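Local coordinates for protein methylaspartate ammonia-lyase (Citrobacter amalonaticus, PDB 1KKO) that catalyses the reversible, magnesium-dependent anti elimination of ammonia from L-threo-3-methylaspartate to give mesaconate, probably as a step of the methylaspartate cycle, at residues 94-99 / 119-124; 102-105 / 111-114; 156-161 / 340-345; 355-360 / 369-374. All blocks are in the same frame, centred on the assembly; numbering follows the deposited sequence.

Contact 1: residues 94-99 / 119-124; sequences NDHIKP and LRIDGN
The backbones of H96, in the last turns of helix 86-101, and I121, at the end of the short strand 120-121, stay 7.9 Å apart from CA to CA, so the side chains alone close the gap. I121 sets its CG2 methyl over the centre of one imidazole face of H96, 3.9 Å from the ring centroid and 5° off the normal, a centred CH-pi contact. With CG2 anti to the backbone N of I121 (CG1 at chi1 -59°), this methyl reaches the ring while CD1, on the other branch, lies by H96 CB at 4.2 Å. CB of D95 lies over the opposite face, so the ring is sandwiched between aliphatic groups. Its edge is polar: a water in the ring plane, 3.1 Å from H96 NE2, also gives a weak bond to OD2 of D122. Deeper in, I97 CD1 meets L119 CD2 at 3.8 Å, the two side chains side by side but pointing opposite ways.

The strand residues belong to a tight hairpin. A type I' turn from I121 to N124 is closed by reciprocal backbone bonds between those two residues, and R120 NH1 donates to G123 O over 2.9 Å, the oxygen lying close to the guanidinium plane.

F92, one turn earlier on helix 86-101, meets the H96 ring edge-to-face and also touches I121, while L100 touches L119. L126 lies against I97, L119 and I121, and F8 of strand 3-18 packs on I97, so that helix 86-101 touches both the hairpin 120-125 and strand 3-18.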
loop_
_atom_site.group_PDB
_atom_site.type_symbol
_atom_site.label_atom_id
_atom_site.label_comp_id
_atom_site.label_asym_id
_atom_site.label_seq_id
_atom_site.Cartn_x
_atom_site.Cartn_y
_atom_site.Cartn_z
ATOM N N ASN A 94 -4.145 17.070 20.842
ATOM C CA ASN A 94 -3.238 17.193 21.975
ATOM C C ASN A 94 -3.913 17.932 23.132
ATOM O O ASN A 94 -3.793 17.533 24.285
ATOM C CB ASN A 94 -1.934 17.884 21.563
ATOM C CG ASN A 94 -1.020 16.967 20.773
ATOM O OD1 ASN A 94 -0.930 15.775 21.056
ATOM N ND2 ASN A 94 -0.331 17.517 19.786
ATOM N N ASP A 95 -4.671 18.970 22.808
ATOM C CA ASP A 95 -5.331 19.795 23.820
ATOM C C ASP A 95 -6.543 19.131 24.462
ATOM O O ASP A 95 -6.704 19.158 25.688
ATOM C CB ASP A 95 -5.820 21.100 23.189
ATOM C CG ASP A 95 -4.695 22.039 22.812
ATOM O OD1 ASP A 95 -3.537 21.790 23.203
ATOM O OD2 ASP A 95 -4.895 23.058 22.115
ATOM N N HIS A 96 -7.406 18.550 23.633
ATOM C CA HIS A 96 -8.702 18.084 24.099
ATOM C C HIS A 96 -8.827 16.591 24.307
ATOM O O HIS A 96 -9.697 16.145 25.043
ATOM C CB HIS A 96 -9.774 18.467 23.083
ATOM C CG HIS A 96 -9.950 19.939 22.908
ATOM N ND1 HIS A 96 -9.874 20.559 21.680
ATOM C CD2 HIS A 96 -10.227 20.916 23.804
ATOM C CE1 HIS A 96 -10.079 21.854 21.831
ATOM N NE2 HIS A 96 -10.297 22.097 23.110
ATOM N N ILE A 97 -8.001 15.804 23.626
ATOM C CA ILE A 97 -8.172 14.367 23.674
ATOM C C ILE A 97 -7.074 13.641 24.438
ATOM O O ILE A 97 -7.356 12.688 25.151
ATOM C CB ILE A 97 -8.341 13.828 22.234
ATOM C CG1 ILE A 97 -9.541 14.502 21.546
ATOM C CG2 ILE A 97 -8.492 12.315 22.242
ATOM C CD1 ILE A 97 -10.889 14.326 22.275
ATOM N N LYS A 98 -5.832 14.082 24.291
ATOM C CA LYS A 98 -4.739 13.462 25.030
ATOM C C LYS A 98 -5.048 13.280 26.535
ATOM O O LYS A 98 -4.840 12.199 27.068
ATOM C CB LYS A 98 -3.443 14.239 24.820
ATOM C CG LYS A 98 -2.238 13.635 25.529
ATOM C CD LYS A 98 -0.932 14.402 25.284
ATOM C CE LYS A 98 -1.090 15.618 24.405
ATOM N NZ LYS A 98 0.071 15.751 23.486
ATOM N N PRO A 99 -5.540 14.308 27.233
ATOM C CA PRO A 99 -5.851 14.147 28.664
ATOM C C PRO A 99 -6.975 13.167 28.970
ATOM O O PRO A 99 -7.099 12.673 30.091
ATOM C CB PRO A 99 -6.260 15.551 29.097
ATOM C CG PRO A 99 -5.665 16.444 28.110
ATOM C CD PRO A 99 -5.756 15.695 26.789
ATOM N N LEU A 119 -18.707 12.006 22.538
ATOM C CA LEU A 119 -18.083 13.199 23.079
ATOM C C LEU A 119 -18.326 14.436 22.214
ATOM O O LEU A 119 -18.217 14.381 21.003
ATOM C CB LEU A 119 -16.584 12.949 23.187
ATOM C CG LEU A 119 -15.797 14.048 23.885
ATOM C CD1 LEU A 119 -16.181 14.150 25.348
ATOM C CD2 LEU A 119 -14.307 13.790 23.748
ATOM N N ARG A 120 -18.633 15.566 22.850
ATOM C CA ARG A 120 -18.780 16.821 22.116
ATOM C C ARG A 120 -17.835 17.896 22.649
ATOM O O ARG A 120 -17.722 18.091 23.866
ATOM C CB ARG A 120 -20.217 17.329 22.163
ATOM C CG ARG A 120 -21.172 16.499 21.337
ATOM C CD ARG A 120 -22.627 16.834 21.576
ATOM N NE ARG A 120 -23.504 15.994 20.769
ATOM C CZ ARG A 120 -23.853 16.268 19.518
ATOM N NH1 ARG A 120 -23.405 17.362 18.921
ATOM N NH2 ARG A 120 -24.652 15.440 18.862
ATOM N N ILE A 121 -17.161 18.577 21.730
ATOM C CA ILE A 121 -16.219 19.642 22.054
ATOM C C ILE A 121 -16.765 20.887 21.387
ATOM O O ILE A 121 -16.991 20.893 20.173
ATOM C CB ILE A 121 -14.818 19.344 21.483
ATOM C CG1 ILE A 121 -14.265 18.020 22.025
ATOM C CG2 ILE A 121 -13.866 20.499 21.787
ATOM C CD1 ILE A 121 -13.899 18.061 23.478
ATOM N N ASP A 122 -16.976 21.940 22.165
ATOM C CA ASP A 122 -17.540 23.174 21.632
ATOM C C ASP A 122 -18.871 22.878 20.919
ATOM O O ASP A 122 -19.232 23.547 19.944
ATOM C CB ASP A 122 -16.514 23.905 20.741
ATOM C CG ASP A 122 -15.241 24.268 21.502
ATOM O OD1 ASP A 122 -15.348 24.649 22.693
ATOM O OD2 ASP A 122 -14.089 24.185 21.015
ATOM N N GLY A 123 -19.592 21.871 21.429
ATOM C CA GLY A 123 -20.922 21.500 20.961
ATOM C C GLY A 123 -21.008 20.432 19.884
ATOM O O GLY A 123 -22.078 19.855 19.644
ATOM N N ASN A 124 -19.872 20.137 19.275
ATOM C CA ASN A 124 -19.826 19.254 18.119
ATOM C C ASN A 124 -19.232 17.898 18.405
ATOM O O ASN A 124 -18.217 17.808 19.091
ATOM C CB ASN A 124 -18.988 19.925 17.049
ATOM C CG ASN A 124 -19.563 21.249 16.630
ATOM O OD1 ASN A 124 -20.770 21.370 16.445
ATOM N ND2 ASN A 124 -18.714 22.249 16.489
HETATM O O HOH W 1 -11.212 25.021 22.814
#

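Contact 2: residues 102-105 / 111-114; sequences EGRD and PNAR
R104 lays its aliphatic arm along the side-chain amide of N112, the two side chains lying alongside but heading opposite ways, with R104 CD 3.2 Å from N112 OD1. Beyond CG the arm bends at chi3, and the bend brings the guanidinium back to the same oxygen: NH1 donates to N112 OD1 over 2.9 Å at 163°. The oxygen lies at the guanidinium edge, almost in its plane, yet the donor comes in 41° out of the amide carbonyl plane, and the two flat groups stand 75° apart. The other end of the amide is bonded too. N112 ND2 donates to the backbone O of D105 over 2.9 Å, nearly straight and close to the amide's own plane. One water bridges the pair, donating to N112 OD1 at 2.6 Å and to D105 O at 3.2 Å, which gives each oxygen two donors. With both ends bonded, the buried amide is fixed in rotation.

The arginine has further partners outside the pair: its NE bonds to the carbonyl O of L100 in the final turn of helix 86-101, and it makes a cation-pi contact with F115. Also outside the two segments, K2 pairs with the D105 carboxylate, while G103 and R104 form backbone bonds with I3.

The contact closes the loop joining helices 86-101 and 110-118: an asparagine from the first turn of helix 110-118 donates to a backbone carbonyl of the loop. It belongs to the N-terminal domain that enolase superfamily members place beside the barrel.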
loop_
_atom_site.group_PDB
_atom_site.type_symbol
_atom_site.label_atom_id
_atom_site.label_comp_id
_atom_site.label_asym_id
_atom_site.label_seq_id
_atom_site.Cartn_x
_atom_site.Cartn_y
_atom_site.Cartn_z
ATOM N N GLU A 102 -4.780 9.558 28.430
ATOM C CA GLU A 102 -3.726 9.192 29.364
ATOM C C GLU A 102 -4.370 8.826 30.705
ATOM O O GLU A 102 -5.256 9.527 31.202
ATOM C CB GLU A 102 -2.680 10.298 29.460
ATOM C CG GLU A 102 -1.966 10.446 28.120
ATOM C CD GLU A 102 -0.842 11.452 28.096
ATOM O OE1 GLU A 102 -0.026 11.378 27.140
ATOM O OE2 GLU A 102 -0.757 12.321 28.999
ATOM N N GLY A 103 -3.961 7.690 31.245
ATOM C CA GLY A 103 -4.508 7.192 32.499
ATOM C C GLY A 103 -5.769 6.371 32.338
ATOM O O GLY A 103 -6.270 5.790 33.298
ATOM N N ARG A 104 -6.304 6.309 31.123
ATOM C CA ARG A 104 -7.535 5.578 30.876
ATOM C C ARG A 104 -7.298 4.083 30.857
ATOM O O ARG A 104 -6.313 3.601 30.286
ATOM C CB ARG A 104 -8.149 6.029 29.551
ATOM C CG ARG A 104 -9.340 5.234 29.049
ATOM C CD ARG A 104 -9.982 5.903 27.834
ATOM N NE ARG A 104 -10.438 7.234 28.200
ATOM C CZ ARG A 104 -11.680 7.525 28.567
ATOM N NH1 ARG A 104 -12.616 6.590 28.553
ATOM N NH2 ARG A 104 -11.973 8.764 28.927
ATOM N N ASP A 105 -8.200 3.341 31.484
ATOM C CA ASP A 105 -8.097 1.901 31.508
ATOM C C ASP A 105 -8.556 1.312 30.180
ATOM O O ASP A 105 -9.559 1.748 29.616
ATOM C CB ASP A 105 -8.915 1.301 32.648
ATOM C CG ASP A 105 -8.518 -0.111 32.916
ATOM O OD1 ASP A 105 -9.091 -1.001 32.281
ATOM O OD2 ASP A 105 -7.591 -0.423 33.698
ATOM N N PRO A 111 -16.761 0.451 26.371
ATOM C CA PRO A 111 -17.027 1.684 27.113
ATOM C C PRO A 111 -16.186 2.847 26.595
ATOM O O PRO A 111 -16.695 3.944 26.420
ATOM C CB PRO A 111 -16.695 1.311 28.565
ATOM C CG PRO A 111 -16.885 -0.123 28.619
ATOM C CD PRO A 111 -16.427 -0.665 27.271
ATOM N N ASN A 112 -14.905 2.612 26.317
ATOM C CA ASN A 112 -14.069 3.686 25.796
ATOM C C ASN A 112 -14.521 4.125 24.399
ATOM O O ASN A 112 -14.544 5.311 24.079
ATOM C CB ASN A 112 -12.612 3.244 25.718
ATOM C CG ASN A 112 -11.962 3.109 27.068
ATOM O OD1 ASN A 112 -12.390 3.740 28.039
ATOM N ND2 ASN A 112 -10.870 2.344 27.123
ATOM N N ALA A 113 -14.847 3.152 23.563
ATOM C CA ALA A 113 -15.311 3.479 22.214
ATOM C C ALA A 113 -16.579 4.328 22.258
ATOM O O ALA A 113 -16.697 5.320 21.538
ATOM C CB ALA A 113 -15.554 2.220 21.423
ATOM N N ARG A 114 -17.522 3.947 23.119
ATOM C CA ARG A 114 -18.755 4.710 23.272
ATOM C C ARG A 114 -18.495 6.116 23.801
ATOM O O ARG A 114 -19.088 7.089 23.331
ATOM C CB ARG A 114 -19.716 3.993 24.210
ATOM C CG ARG A 114 -20.410 2.802 23.586
ATOM C CD ARG A 114 -21.563 2.293 24.447
ATOM N NE ARG A 114 -21.069 1.587 25.624
ATOM C CZ ARG A 114 -21.013 0.267 25.738
ATOM N NH1 ARG A 114 -21.451 -0.512 24.756
ATOM N NH2 ARG A 114 -20.519 -0.285 26.843
HETATM O O HOH W 2 -12.404 2.897 30.527
#

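Contact 3: residues 156-161 / 340-345; sequences DEWQLP and NIVDAV
W158 meets helix 339-351 with both its edge and a face of its indole. At the edge, NE1 donates to D343 OD1 over 2.8 Å, nearly straight at 173° and with the oxygen exactly in the ring plane. The carboxylate is turned 59° from the indole, and the N-H meets OD1 from above the carboxylate plane. Over one face sits V342 CG1, 3.4 Å from the centroid of the five-membered ring and 8° off its normal, a close CH-pi contact. That methyl is the branch anti to the backbone N of V342, and V342 CB follows it toward the benzo ring, 3.8 Å from W158 CZ2.

A second shell holds these groups. F109, H339 and L346 also touch the side chain of W158, Y313 lies against D343, and V374 of helix 365-378 packs on V342. Just past W158, Q159 takes positive phi in a Schellman motif that ends helix 150-157, and the disulfide C155-C162 spans the turn. The carboxylate of E157 receives the backbone N-H groups of F109 and L110.

Chemically, the indole ties the end of helix 150-157 to a helix of the barrel by one directed bond and one apolar face. Donation from a neutral N-H would be expected to favour the ionised form of D343 without neutralising its charge.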
loop_
_atom_site.group_PDB
_atom_site.type_symbol
_atom_site.label_atom_id
_atom_site.label_comp_id
_atom_site.label_asym_id
_atom_site.label_seq_id
_atom_site.Cartn_x
_atom_site.Cartn_y
_atom_site.Cartn_z
ATOM N N ASP A 156 -15.150 -11.442 21.944
ATOM C CA ASP A 156 -15.441 -11.512 23.373
ATOM C C ASP A 156 -16.490 -10.487 23.798
ATOM O O ASP A 156 -17.449 -10.835 24.493
ATOM C CB ASP A 156 -14.172 -11.294 24.193
ATOM C CG ASP A 156 -13.239 -12.483 24.176
ATOM O OD1 ASP A 156 -13.648 -13.598 23.783
ATOM O OD2 ASP A 156 -12.056 -12.380 24.560
ATOM N N GLU A 157 -16.334 -9.227 23.402
ATOM C CA GLU A 157 -17.231 -8.174 23.867
ATOM C C GLU A 157 -18.601 -8.185 23.204
ATOM O O GLU A 157 -19.556 -7.667 23.771
ATOM C CB GLU A 157 -16.558 -6.804 23.753
ATOM C CG GLU A 157 -15.323 -6.726 24.635
ATOM C CD GLU A 157 -14.848 -5.320 24.951
ATOM O OE1 GLU A 157 -15.621 -4.360 24.778
ATOM O OE2 GLU A 157 -13.687 -5.174 25.388
ATOM N N TRP A 158 -18.703 -8.769 22.022
ATOM C CA TRP A 158 -19.988 -8.898 21.339
ATOM C C TRP A 158 -20.510 -10.320 21.465
ATOM O O TRP A 158 -21.554 -10.648 20.909
ATOM C CB TRP A 158 -19.867 -8.543 19.858
ATOM C CG TRP A 158 -20.046 -7.111 19.559
ATOM C CD1 TRP A 158 -21.179 -6.513 19.103
ATOM C CD2 TRP A 158 -19.062 -6.076 19.675
ATOM N NE1 TRP A 158 -20.961 -5.170 18.914
ATOM C CE2 TRP A 158 -19.669 -4.877 19.261
ATOM C CE3 TRP A 158 -17.721 -6.045 20.069
ATOM C CZ2 TRP A 158 -18.989 -3.665 19.243
ATOM C CZ3 TRP A 158 -17.047 -4.836 20.051
ATOM C CH2 TRP A 158 -17.678 -3.669 19.638
ATOM N N GLN A 159 -19.780 -11.160 22.189
ATOM C CA GLN A 159 -20.205 -12.542 22.397
ATOM C C GLN A 159 -20.463 -13.225 21.054
ATOM O O GLN A 159 -21.584 -13.679 20.775
ATOM C CB GLN A 159 -21.453 -12.589 23.295
ATOM C CG GLN A 159 -21.192 -12.093 24.707
ATOM C CD GLN A 159 -22.425 -12.072 25.598
ATOM O OE1 GLN A 159 -22.343 -11.662 26.753
ATOM N NE2 GLN A 159 -23.563 -12.515 25.071
ATOM N N LEU A 160 -19.420 -13.268 20.216
ATOM C CA LEU A 160 -19.471 -13.863 18.888
ATOM C C LEU A 160 -18.585 -15.101 18.857
ATOM O O LEU A 160 -17.593 -15.163 19.569
ATOM C CB LEU A 160 -18.984 -12.865 17.831
ATOM C CG LEU A 160 -19.570 -11.459 17.925
ATOM C CD1 LEU A 160 -18.962 -10.571 16.838
ATOM C CD2 LEU A 160 -21.064 -11.459 17.779
ATOM N N PRO A 161 -18.915 -16.081 18.025
ATOM C CA PRO A 161 -18.210 -17.363 18.063
ATOM C C PRO A 161 -16.777 -17.331 17.579
ATOM O O PRO A 161 -16.018 -18.183 18.032
ATOM C CB PRO A 161 -19.045 -18.230 17.126
ATOM C CG PRO A 161 -19.556 -17.255 16.165
ATOM C CD PRO A 161 -19.983 -16.092 17.007
ATOM N N ASN A 340 -19.226 0.722 15.818
ATOM C CA ASN A 340 -20.407 0.932 14.989
ATOM C C ASN A 340 -20.374 0.026 13.763
ATOM O O ASN A 340 -21.418 -0.360 13.245
ATOM C CB ASN A 340 -20.544 2.390 14.556
ATOM C CG ASN A 340 -20.781 3.334 15.708
ATOM O OD1 ASN A 340 -20.150 4.401 15.807
ATOM N ND2 ASN A 340 -21.682 2.964 16.582
ATOM N N ILE A 341 -19.185 -0.289 13.247
ATOM C CA ILE A 341 -19.099 -1.222 12.129
ATOM C C ILE A 341 -19.587 -2.596 12.573
ATOM O O ILE A 341 -20.335 -3.262 11.847
ATOM C CB ILE A 341 -17.661 -1.384 11.598
ATOM C CG1 ILE A 341 -17.048 -0.065 11.163
ATOM C CG2 ILE A 341 -17.642 -2.377 10.442
ATOM C CD1 ILE A 341 -15.534 -0.172 11.008
ATOM N N VAL A 342 -19.119 -3.045 13.732
ATOM C CA VAL A 342 -19.520 -4.349 14.237
ATOM C C VAL A 342 -21.041 -4.378 14.384
ATOM O O VAL A 342 -21.698 -5.300 13.916
ATOM C CB VAL A 342 -18.859 -4.684 15.592
ATOM C CG1 VAL A 342 -19.262 -6.072 16.039
ATOM C CG2 VAL A 342 -17.325 -4.583 15.513
ATOM N N ASP A 343 -21.600 -3.364 15.022
ATOM C CA ASP A 343 -23.049 -3.346 15.221
ATOM C C ASP A 343 -23.790 -3.301 13.894
ATOM O O ASP A 343 -24.820 -3.949 13.736
ATOM C CB ASP A 343 -23.443 -2.156 16.089
ATOM C CG ASP A 343 -23.071 -2.342 17.538
ATOM O OD1 ASP A 343 -22.979 -3.497 18.007
ATOM O OD2 ASP A 343 -22.875 -1.365 18.276
ATOM N N ALA A 344 -23.285 -2.535 12.935
ATOM C CA ALA A 344 -23.930 -2.448 11.632
ATOM C C ALA A 344 -23.911 -3.789 10.894
ATOM O O ALA A 344 -24.921 -4.210 10.332
ATOM C CB ALA A 344 -23.272 -1.388 10.791
ATOM N N VAL A 345 -22.764 -4.461 10.887
ATOM C CA VAL A 345 -22.664 -5.736 10.201
ATOM C C VAL A 345 -23.615 -6.752 10.852
ATOM O O VAL A 345 -24.332 -7.482 10.161
ATOM C CB VAL A 345 -21.215 -6.266 10.215
ATOM C CG1 VAL A 345 -21.177 -7.680 9.719
ATOM C CG2 VAL A 345 -20.302 -5.387 9.373
#

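Contact 4: residues 355-360 / 369-374; sequences AYQGGT and RTCVHV. With SO4 (sulfate ion), chain C.
Q357, C371 and V374 form the tight part of this buried contact. With CG anti to the backbone N (chi1 -167°), the glutamine runs out extended and places NE2 3.0 Å from the carbonyl O of C371. The bond is bent, 152° at the hydrogen; the oxygen lies near the amide plane, whereas the donor stands 40° out of the carbonyl plane. C371 CB lies 3.6 Å from Q357 NE2. At the other end of the amide, Q357 OE1 rests against V374 CG1 at 3.7 Å, the side chains roughly perpendicular.

This is strand against helix inside one beta-alpha-beta unit of the TIM barrel, strand 354-357, helix 365-378 and strand 382-384.

Beyond Q357 the chain parts from the helix. G358 O bonds K386, while G359 and T360 turn to the active site. G359 accepts a bond from the proton acceptor K331 through O and gives one to Q329 through N. T360 OG1 donates to sulfate O1 at an unusually short 2.5 Å, a distance to read with caution. K331, C361 and Q172 also hold this ion, probably from the crystallisation liquor, which occupies part of the substrate-binding site of T360, C361 and Q172.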
loop_
_atom_site.group_PDB
_atom_site.type_symbol
_atom_site.label_atom_id
_atom_site.label_comp_id
_atom_site.label_asym_id
_atom_site.label_seq_id
_atom_site.Cartn_x
_atom_site.Cartn_y
_atom_site.Cartn_z
ATOM N N ALA A 355 -24.059 -7.455 4.166
ATOM C CA ALA A 355 -23.171 -6.414 4.669
ATOM C C ALA A 355 -21.883 -6.363 3.860
ATOM O O ALA A 355 -21.150 -7.338 3.792
ATOM C CB ALA A 355 -22.869 -6.669 6.114
ATOM N N TYR A 356 -21.642 -5.225 3.227
ATOM C CA TYR A 356 -20.396 -4.971 2.506
ATOM C C TYR A 356 -19.578 -4.014 3.380
ATOM O O TYR A 356 -19.919 -2.842 3.540
ATOM C CB TYR A 356 -20.692 -4.409 1.102
ATOM C CG TYR A 356 -19.548 -3.715 0.411
ATOM C CD1 TYR A 356 -18.214 -4.076 0.630
ATOM C CD2 TYR A 356 -19.814 -2.666 -0.459
ATOM C CE1 TYR A 356 -17.190 -3.397 -0.021
ATOM C CE2 TYR A 356 -18.795 -1.992 -1.105
ATOM C CZ TYR A 356 -17.497 -2.349 -0.870
ATOM O OH TYR A 356 -16.489 -1.647 -1.481
ATOM N N GLN A 357 -18.536 -4.550 4.016
ATOM C CA GLN A 357 -17.667 -3.742 4.865
ATOM C C GLN A 357 -16.665 -3.073 3.945
ATOM O O GLN A 357 -15.682 -3.671 3.506
ATOM C CB GLN A 357 -16.983 -4.591 5.922
ATOM C CG GLN A 357 -16.328 -3.749 7.004
ATOM C CD GLN A 357 -15.574 -4.571 7.999
ATOM O OE1 GLN A 357 -16.154 -5.407 8.688
ATOM N NE2 GLN A 357 -14.270 -4.334 8.086
ATOM N N GLY A 358 -16.981 -1.835 3.606
ATOM C CA GLY A 358 -16.231 -1.106 2.612
ATOM C C GLY A 358 -15.154 -0.233 3.218
ATOM O O GLY A 358 -14.392 -0.667 4.080
ATOM N N GLY A 359 -15.108 1.007 2.774
ATOM C CA GLY A 359 -14.063 1.914 3.195
ATOM C C GLY A 359 -13.669 2.798 2.036
ATOM O O GLY A 359 -14.486 3.091 1.154
ATOM N N THR A 360 -12.416 3.233 2.027
ATOM C CA THR A 360 -11.964 4.180 1.030
ATOM C C THR A 360 -10.539 3.917 0.619
ATOM O O THR A 360 -9.728 3.405 1.393
ATOM C CB THR A 360 -12.097 5.601 1.612
ATOM O OG1 THR A 360 -11.614 6.585 0.675
ATOM C CG2 THR A 360 -11.280 5.783 2.894
ATOM N N ARG A 369 -5.844 -2.675 8.153
ATOM C CA ARG A 369 -5.472 -3.853 8.913
ATOM C C ARG A 369 -6.448 -4.047 10.074
ATOM O O ARG A 369 -6.858 -5.169 10.384
ATOM C CB ARG A 369 -4.035 -3.697 9.407
ATOM C CG ARG A 369 -3.459 -4.909 10.047
ATOM C CD ARG A 369 -2.011 -4.743 10.368
ATOM N NE ARG A 369 -1.779 -3.755 11.414
ATOM C CZ ARG A 369 -0.960 -2.716 11.325
ATOM N NH1 ARG A 369 -0.294 -2.447 10.205
ATOM N NH2 ARG A 369 -0.828 -1.926 12.366
ATOM N N THR A 370 -6.788 -2.958 10.747
ATOM C CA THR A 370 -7.723 -3.035 11.857
ATOM C C THR A 370 -9.090 -3.505 11.385
ATOM O O THR A 370 -9.752 -4.306 12.048
ATOM C CB THR A 370 -7.825 -1.689 12.554
ATOM O OG1 THR A 370 -6.527 -1.286 13.014
ATOM C CG2 THR A 370 -8.696 -1.767 13.803
ATOM N N CYS A 371 -9.530 -2.998 10.240
ATOM C CA CYS A 371 -10.791 -3.427 9.658
ATOM C C CYS A 371 -10.829 -4.927 9.378
ATOM O O CYS A 371 -11.902 -5.539 9.445
ATOM C CB CYS A 371 -11.103 -2.653 8.381
ATOM S SG CYS A 371 -11.694 -0.953 8.680
ATOM N N VAL A 372 -9.694 -5.527 9.031
ATOM C CA VAL A 372 -9.668 -6.964 8.827
ATOM C C VAL A 372 -10.128 -7.710 10.081
ATOM O O VAL A 372 -10.874 -8.693 10.009
ATOM C CB VAL A 372 -8.263 -7.447 8.403
ATOM C CG1 VAL A 372 -8.165 -8.967 8.437
ATOM C CG2 VAL A 372 -7.946 -6.938 7.013
ATOM N N HIS A 373 -9.695 -7.234 11.243
ATOM C CA HIS A 373 -10.085 -7.871 12.495
ATOM C C HIS A 373 -11.560 -7.690 12.791
ATOM O O HIS A 373 -12.221 -8.613 13.257
ATOM C CB HIS A 373 -9.225 -7.365 13.636
ATOM C CG HIS A 373 -7.816 -7.855 13.554
ATOM N ND1 HIS A 373 -7.327 -8.864 14.359
ATOM C CD2 HIS A 373 -6.810 -7.512 12.713
ATOM C CE1 HIS A 373 -6.074 -9.110 14.016
ATOM N NE2 HIS A 373 -5.734 -8.296 13.030
ATOM N N VAL A 374 -12.080 -6.506 12.519
ATOM C CA VAL A 374 -13.495 -6.268 12.668
ATOM C C VAL A 374 -14.284 -7.235 11.798
ATOM O O VAL A 374 -15.249 -7.832 12.268
ATOM C CB VAL A 374 -13.810 -4.826 12.324
ATOM C CG1 VAL A 374 -15.307 -4.605 12.178
ATOM C CG2 VAL A 374 -13.206 -3.899 13.391
HETATM S S SO4 C . -13.528 5.561 -2.238
HETATM O O1 SO4 C . -13.452 6.475 -1.071
HETATM O O2 SO4 C . -13.613 6.511 -3.411
HETATM O O3 SO4 C . -12.326 4.741 -2.325
HETATM O O4 SO4 C . -14.733 4.697 -2.251
#

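Overall arrangement
Contact 2 falls, in sequence, between the two segments of contact 1; both have centres about 26 Å from the centre of the chain, and water enters each. Their chemistry differs: contact 1 is methyl-on-ring and methyl-on-methyl, contact 2 a set of amide and guanidinium bonds. Contact 3, like these only partly buried, crosses from the N-terminal region to a barrel helix, whereas contact 4 is buried within the barrel, with one end at the catalytic site. These last two share an interface, where I341 CG2 packs on V374 CG1 at 3.7 Å. Directed hydrogen bonds to a side chain or a backbone carbonyl recur in contacts 2, 3 and 4; contact 1 has no direct one between its segments.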